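PDB 6OZI: endonuclease V isoform X2, which probably cleaves inosine-containing RNA in a metal-dependent manner, as a eukaryotic endonuclease V of the RNase H-like clan. Local coordinates for residues A[188-202]-A[214-226]. The protein carries 1 engineered substitution. Residues are numbered along the deposited sequence; the frame is centred on the assembly and turned at random.
Sequences KAVLYAPKVEKPIFV and AKIVKGCTKTRIP. With nucleotides of chain D.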
loop_
_atom_site.group_PDB
_atom_site.type_symbol
_atom_site.label_atom_id
_atom_site.label_comp_id
_atom_site.label_asym_id
_atom_site.label_seq_id
_atom_site.Cartn_x
_atom_site.Cartn_y
_atom_site.Cartn_z
ATOM N N LYS A 188 -8.241 26.643 3.201
ATOM C CA LYS A 188 -6.984 27.031 2.583
ATOM C C LYS A 188 -6.386 25.780 1.953
ATOM O O LYS A 188 -6.190 24.771 2.638
ATOM C CB LYS A 188 -6.046 27.647 3.626
ATOM C CG LYS A 188 -5.211 28.797 3.127
ATOM C CD LYS A 188 -4.810 29.671 4.301
ATOM C CE LYS A 188 -4.210 30.998 3.849
ATOM N NZ LYS A 188 -5.256 31.976 3.478
ATOM N N ALA A 189 -6.172 25.821 0.643
ATOM C CA ALA A 189 -5.423 24.785 -0.058
ATOM C C ALA A 189 -3.936 25.048 0.136
ATOM O O ALA A 189 -3.442 26.116 -0.234
ATOM C CB ALA A 189 -5.778 24.780 -1.542
ATOM N N VAL A 190 -3.226 24.102 0.745
ATOM C CA VAL A 190 -1.846 24.338 1.145
ATOM C C VAL A 190 -0.949 23.232 0.618
ATOM O O VAL A 190 -1.386 22.105 0.344
ATOM C CB VAL A 190 -1.687 24.459 2.677
ATOM C CG1 VAL A 190 -2.560 25.589 3.217
ATOM C CG2 VAL A 190 -1.992 23.131 3.365
ATOM N N LEU A 191 0.328 23.579 0.478
ATOM C CA LEU A 191 1.366 22.663 0.018
ATOM C C LEU A 191 2.625 23.010 0.806
ATOM O O LEU A 191 3.355 23.937 0.444
ATOM C CB LEU A 191 1.567 22.806 -1.484
ATOM C CG LEU A 191 2.273 21.704 -2.264
ATOM C CD1 LEU A 191 2.080 21.978 -3.747
ATOM C CD2 LEU A 191 3.762 21.642 -1.923
ATOM N N TYR A 192 2.900 22.246 1.860
ATOM C CA TYR A 192 4.024 22.535 2.738
ATOM C C TYR A 192 5.161 21.540 2.617
ATOM O O TYR A 192 6.320 21.927 2.773
ATOM C CB TYR A 192 3.560 22.568 4.202
ATOM C CG TYR A 192 2.580 23.676 4.508
ATOM C CD1 TYR A 192 2.735 24.937 3.953
ATOM C CD2 TYR A 192 1.488 23.456 5.341
ATOM C CE1 TYR A 192 1.842 25.955 4.234
ATOM C CE2 TYR A 192 0.585 24.468 5.627
ATOM C CZ TYR A 192 0.766 25.713 5.069
ATOM O OH TYR A 192 -0.128 26.721 5.346
ATOM N N ALA A 193 4.866 20.294 2.280
ATOM C CA ALA A 193 5.892 19.270 2.224
ATOM C C ALA A 193 6.705 19.387 0.939
ATOM O O ALA A 193 6.181 19.783 -0.103
ATOM C CB ALA A 193 5.259 17.888 2.298
ATOM N N PRO A 194 7.986 19.045 0.985
ATOM C CA PRO A 194 8.778 19.018 -0.246
ATOM C C PRO A 194 8.367 17.844 -1.120
ATOM O O PRO A 194 7.717 16.895 -0.671
ATOM C CB PRO A 194 10.221 18.869 0.255
ATOM C CG PRO A 194 10.083 18.162 1.565
ATOM C CD PRO A 194 8.779 18.664 2.170
ATOM N N LYS A 195 8.716 17.948 -2.404
ATOM C CA LYS A 195 8.485 16.885 -3.387
ATOM C C LYS A 195 7.001 16.530 -3.503
ATOM O O LYS A 195 6.646 15.402 -3.858
ATOM C CB LYS A 195 9.311 15.641 -3.029
ATOM C CG LYS A 195 10.786 15.945 -2.830
ATOM C CD LYS A 195 11.608 14.722 -2.456
ATOM C CE LYS A 195 13.075 15.120 -2.276
ATOM N NZ LYS A 195 14.027 13.962 -2.273
ATOM N N VAL A 196 6.126 17.485 -3.193
ATOM C CA VAL A 196 4.680 17.303 -3.245
ATOM C C VAL A 196 4.081 18.362 -4.159
ATOM O O VAL A 196 4.444 19.541 -4.072
ATOM C CB VAL A 196 4.068 17.387 -1.830
ATOM C CG1 VAL A 196 2.551 17.538 -1.891
ATOM C CG2 VAL A 196 4.452 16.166 -1.019
ATOM N N GLU A 197 3.154 17.949 -5.028
ATOM C CA GLU A 197 2.393 18.896 -5.834
ATOM C C GLU A 197 0.906 18.908 -5.524
ATOM O O GLU A 197 0.221 19.858 -5.925
ATOM C CB GLU A 197 2.567 18.606 -7.334
ATOM C CG GLU A 197 3.961 18.866 -7.870
ATOM C CD GLU A 197 4.056 18.622 -9.361
ATOM O OE1 GLU A 197 3.090 18.947 -10.085
ATOM O OE2 GLU A 197 5.094 18.097 -9.814
ATOM N N LYS A 198 0.388 17.891 -4.835
ATOM C CA LYS A 198 -1.034 17.799 -4.551
ATOM C C LYS A 198 -1.352 18.527 -3.251
ATOM O O LYS A 198 -0.848 18.130 -2.191
ATOM C CB LYS A 198 -1.458 16.343 -4.469
ATOM C CG LYS A 198 -2.940 16.096 -4.640
ATOM C CD LYS A 198 -3.221 14.602 -4.816
ATOM C CE LYS A 198 -4.716 14.294 -4.761
ATOM N NZ LYS A 198 -5.445 14.801 -5.963
ATOM N N PRO A 199 -2.179 19.565 -3.270
ATOM C CA PRO A 199 -2.467 20.292 -2.031
ATOM C C PRO A 199 -3.331 19.470 -1.088
ATOM O O PRO A 199 -3.994 18.505 -1.483
ATOM C CB PRO A 199 -3.213 21.536 -2.520
ATOM C CG PRO A 199 -3.846 21.098 -3.811
ATOM C CD PRO A 199 -2.876 20.137 -4.434
ATOM N N ILE A 200 -3.291 19.851 0.189
ATOM C CA ILE A 200 -4.272 19.395 1.165
ATOM C C ILE A 200 -5.086 20.611 1.583
ATOM O O ILE A 200 -4.698 21.757 1.346
ATOM C CB ILE A 200 -3.645 18.698 2.395
ATOM C CG1 ILE A 200 -2.771 19.676 3.185
ATOM C CG2 ILE A 200 -2.861 17.450 1.976
ATOM C CD1 ILE A 200 -2.078 19.055 4.371
ATOM N N PHE A 201 -6.230 20.361 2.210
ATOM C CA PHE A 201 -7.220 21.409 2.431
ATOM C C PHE A 201 -7.472 21.567 3.922
ATOM O O PHE A 201 -8.041 20.679 4.565
ATOM C CB PHE A 201 -8.489 21.091 1.652
ATOM C CG PHE A 201 -8.213 20.742 0.225
ATOM C CD1 PHE A 201 -7.970 21.740 -0.709
ATOM C CD2 PHE A 201 -8.130 19.412 -0.176
ATOM C CE1 PHE A 201 -7.695 21.420 -2.020
ATOM C CE2 PHE A 201 -7.840 19.088 -1.492
ATOM C CZ PHE A 201 -7.618 20.091 -2.414
ATOM N N VAL A 202 -7.048 22.702 4.462
ATOM C CA VAL A 202 -7.109 22.981 5.888
ATOM C C VAL A 202 -8.271 23.924 6.137
ATOM O O VAL A 202 -8.389 24.961 5.479
ATOM C CB VAL A 202 -5.790 23.598 6.383
ATOM C CG1 VAL A 202 -5.868 23.930 7.880
ATOM C CG2 VAL A 202 -4.635 22.674 6.080
ATOM N N ALA A 214 -3.566 26.778 9.792
ATOM C CA ALA A 214 -2.576 26.522 8.750
ATOM C C ALA A 214 -1.159 26.516 9.311
ATOM O O ALA A 214 -0.342 25.673 8.924
ATOM C CB ALA A 214 -2.705 27.554 7.628
ATOM N N LYS A 215 -0.848 27.437 10.234
ATOM C CA LYS A 215 0.487 27.422 10.839
ATOM C C LYS A 215 0.750 26.112 11.573
ATOM O O LYS A 215 1.864 25.570 11.520
ATOM C CB LYS A 215 0.671 28.597 11.802
ATOM C CG LYS A 215 1.393 29.808 11.230
ATOM C CD LYS A 215 0.921 31.096 11.901
ATOM C CE LYS A 215 1.864 32.253 11.617
ATOM N NZ LYS A 215 2.488 32.121 10.273
ATOM N N ILE A 216 -0.256 25.598 12.280
ATOM C CA ILE A 216 -0.075 24.355 13.024
ATOM C C ILE A 216 0.083 23.177 12.070
ATOM O O ILE A 216 0.897 22.274 12.302
ATOM C CB ILE A 216 -1.250 24.155 13.999
ATOM C CG1 ILE A 216 -1.249 25.285 15.040
ATOM C CG2 ILE A 216 -1.186 22.785 14.659
ATOM C CD1 ILE A 216 -2.410 25.253 16.004
ATOM N N VAL A 217 -0.685 23.161 10.984
ATOM C CA VAL A 217 -0.529 22.088 10.005
ATOM C C VAL A 217 0.865 22.137 9.374
ATOM O O VAL A 217 1.507 21.097 9.171
ATOM C CB VAL A 217 -1.661 22.166 8.959
ATOM C CG1 VAL A 217 -1.409 21.223 7.799
ATOM C CG2 VAL A 217 -3.011 21.836 9.624
ATOM N N LYS A 218 1.373 23.343 9.092
ATOM C CA LYS A 218 2.736 23.476 8.576
ATOM C C LYS A 218 3.756 22.940 9.568
ATOM O O LYS A 218 4.679 22.204 9.192
ATOM C CB LYS A 218 3.045 24.937 8.246
ATOM C CG LYS A 218 4.434 25.173 7.645
ATOM C CD LYS A 218 4.468 26.496 6.874
ATOM C CE LYS A 218 5.760 26.696 6.080
ATOM N NZ LYS A 218 5.621 27.831 5.095
ATOM N N GLY A 219 3.610 23.311 10.846
ATOM C CA GLY A 219 4.507 22.805 11.872
ATOM C C GLY A 219 4.444 21.297 12.048
ATOM O O GLY A 219 5.408 20.684 12.513
ATOM N N CYS A 220 3.317 20.682 11.690
ATOM C CA CYS A 220 3.158 19.237 11.792
ATOM C C CYS A 220 3.585 18.499 10.529
ATOM O O CYS A 220 3.440 17.277 10.477
ATOM C CB CYS A 220 1.701 18.875 12.104
ATOM S SG CYS A 220 1.120 19.388 13.735
ATOM N N THR A 221 4.107 19.197 9.522
ATOM C CA THR A 221 4.346 18.605 8.210
ATOM C C THR A 221 5.797 18.150 8.079
ATOM O O THR A 221 6.724 18.964 8.163
ATOM C CB THR A 221 4.003 19.592 7.094
ATOM O OG1 THR A 221 2.587 19.821 7.069
ATOM C CG2 THR A 221 4.447 19.042 5.745
ATOM N N LYS A 222 5.984 16.846 7.882
ATOM C CA LYS A 222 7.218 16.294 7.337
ATOM C C LYS A 222 7.029 15.850 5.895
ATOM O O LYS A 222 7.799 16.247 5.013
ATOM C CB LYS A 222 7.714 15.113 8.188
ATOM C CG LYS A 222 8.199 15.497 9.574
ATOM C CD LYS A 222 8.762 14.298 10.324
ATOM C CE LYS A 222 9.210 14.688 11.728
ATOM N NZ LYS A 222 9.590 13.510 12.566
ATOM N N THR A 223 6.000 15.047 5.635
ATOM C CA THR A 223 5.543 14.694 4.303
ATOM C C THR A 223 4.142 15.282 4.108
ATOM O O THR A 223 3.665 16.064 4.935
ATOM C CB THR A 223 5.582 13.171 4.126
ATOM O OG1 THR A 223 4.725 12.549 5.089
ATOM C CG2 THR A 223 7.006 12.654 4.323
ATOM N N ARG A 224 3.477 14.900 3.013
ATOM C CA ARG A 224 2.207 15.533 2.660
ATOM C C ARG A 224 1.183 15.401 3.783
ATOM O O ARG A 224 0.490 16.367 4.124
ATOM C CB ARG A 224 1.653 14.935 1.363
ATOM C CG ARG A 224 0.361 15.593 0.884
ATOM C CD ARG A 224 -0.187 14.915 -0.372
ATOM N NE ARG A 224 -1.470 15.475 -0.798
ATOM C CZ ARG A 224 -2.644 14.855 -0.686
ATOM N NH1 ARG A 224 -2.712 13.641 -0.168
ATOM N NH2 ARG A 224 -3.755 15.448 -1.101
ATOM N N ILE A 225 1.059 14.209 4.356
ATOM C CA ILE A 225 0.099 13.954 5.427
ATOM C C ILE A 225 0.750 14.347 6.752
ATOM O O ILE A 225 1.723 13.696 7.163
ATOM C CB ILE A 225 -0.340 12.487 5.448
ATOM C CG1 ILE A 225 -0.775 12.035 4.049
ATOM C CG2 ILE A 225 -1.448 12.294 6.451
ATOM C CD1 ILE A 225 -1.874 12.862 3.449
ATOM N N PRO A 226 0.242 15.360 7.450
ATOM C CA PRO A 226 0.854 15.768 8.722
ATOM C C PRO A 226 0.974 14.607 9.703
ATOM O O PRO A 226 0.134 13.700 9.737
ATOM C CB PRO A 226 -0.103 16.846 9.243
ATOM C CG PRO A 226 -0.733 17.400 8.010
ATOM C CD PRO A 226 -0.894 16.222 7.083
ATOM P P DA D 12 4.490 12.248 0.554
ATOM O OP1 DA D 12 4.906 13.643 0.820
ATOM O OP2 DA D 12 3.272 11.687 1.189
ATOM O "O5'" DA D 12 4.355 12.029 -1.023
ATOM C "C5'" DA D 12 5.252 12.688 -1.905
ATOM C "C4'" DA D 12 5.016 12.239 -3.328
ATOM O "O4'" DA D 12 5.363 10.845 -3.438
ATOM C "C3'" DA D 12 3.574 12.337 -3.800
ATOM O "O3'" DA D 12 3.358 13.596 -4.422
ATOM C "C2'" DA D 12 3.474 11.198 -4.811
ATOM C "C1'" DA D 12 4.415 10.158 -4.227
ATOM N N9 DA D 12 3.736 9.172 -3.395
ATOM C C8 DA D 12 3.393 9.287 -2.078
ATOM N N7 DA D 12 2.783 8.229 -1.594
ATOM C C5 DA D 12 2.716 7.368 -2.672
ATOM C C6 DA D 12 2.183 6.078 -2.822
ATOM N N6 DA D 12 1.599 5.400 -1.833
ATOM N N1 DA D 12 2.284 5.506 -4.033
ATOM C C2 DA D 12 2.879 6.189 -5.022
ATOM N N3 DA D 12 3.410 7.400 -5.006
ATOM C C4 DA D 12 3.298 7.940 -3.790
ATOM P P DG D 13 1.865 14.145 -4.645
ATOM O OP1 DG D 13 1.931 15.465 -5.303
ATOM O OP2 DG D 13 1.134 13.965 -3.374
ATOM O "O5'" DG D 13 1.224 13.130 -5.680
ATOM C "C5'" DG D 13 1.640 13.132 -7.026
ATOM C "C4'" DG D 13 0.883 12.073 -7.787
ATOM O "O4'" DG D 13 1.078 10.794 -7.146
ATOM C "C3'" DG D 13 -0.629 12.292 -7.806
ATOM O "O3'" DG D 13 -1.045 12.666 -9.092
ATOM C "C2'" DG D 13 -1.229 10.941 -7.402
ATOM C "C1'" DG D 13 -0.033 10.005 -7.442
ATOM N N9 DG D 13 -0.148 8.925 -6.480
ATOM C C8 DG D 13 -0.043 8.998 -5.111
ATOM N N7 DG D 13 -0.233 7.847 -4.516
ATOM C C5 DG D 13 -0.485 6.968 -5.564
ATOM C C6 DG D 13 -0.772 5.583 -5.551
ATOM O O6 DG D 13 -0.856 4.821 -4.574
ATOM N N1 DG D 13 -0.965 5.087 -6.839
ATOM C C2 DG D 13 -0.897 5.836 -7.989
ATOM N N2 DG D 13 -1.113 5.191 -9.140
ATOM N N3 DG D 13 -0.638 7.130 -8.011
ATOM C C4 DG D 13 -0.444 7.626 -6.771
ATOM P P DC D 11 6.982 8.362 5.461
ATOM O OP1 DC D 11 8.121 8.844 6.273
ATOM O OP2 DC D 11 5.632 8.201 6.048
ATOM O "O5'" DC D 11 6.846 9.370 4.252
ATOM C "C5'" DC D 11 5.943 9.088 3.223
ATOM C "C4'" DC D 11 6.586 9.340 1.884
ATOM O "O4'" DC D 11 7.023 8.093 1.324
ATOM C "C3'" DC D 11 5.656 9.942 0.864
ATOM O "O3'" DC D 11 5.743 11.335 0.959
ATOM C "C2'" DC D 11 6.215 9.438 -0.464
ATOM C "C1'" DC D 11 6.878 8.121 -0.079
ATOM N N1 DC D 11 6.132 6.894 -0.496
ATOM C C2 DC D 11 6.212 6.464 -1.817
ATOM O O2 DC D 11 6.871 7.131 -2.619
ATOM N N3 DC D 11 5.561 5.333 -2.181
ATOM C C4 DC D 11 4.869 4.642 -1.281
ATOM N N4 DC D 11 4.243 3.531 -1.687
ATOM C C5 DC D 11 4.778 5.064 0.079
ATOM C C6 DC D 11 5.425 6.182 0.425
#
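Arg224 lays its guanidinium between two side chains of 188-202, with Lys198 CD over one face and Ile200 CG2 over the other, the latter 3.7 Å from Arg224 CZ. Arg224 CG stands anti to the backbone N (chi1 -177°) and the chain runs straight on to Arg224 NE, which donates to Lys198 O at 3.1 Å, the acceptor lying in the guanidinium plane. Arg224 NH2 donates to Pro199 O at 3.1 Å, that oxygen lying somewhat out of the plane, and also to Lys145 O. A leucine in place of Arg224 would probably leave the carbonyls of Lys198 and Pro199 without these donors and let the 191-199 loop shift. This loop closes the antiparallel hairpin of strands 184-190 and 200-206 in the RNase H-like sheet, against which helix 210-219 packs. Val217 CG1 of this helix meets Val202 CG2 at 3.9 Å; beyond the helix, Pro226 CD and Ile200 CD1 meet tip to tip. The Lys218 side chain lies over one face of the Tyr192 ring, the two side chains crossing at about a right angle, with Lys218 CB 3.7 Å from the centroid in a CH-pi contact; Val190 CB covers the opposite face. At the other end, DNA bridges the segments: Arg224 N bonds OP1 of DA12 of chain D at 2.9 Å, and Glu197 N and Lys198 N both grip OP1 of DG13 of chain D.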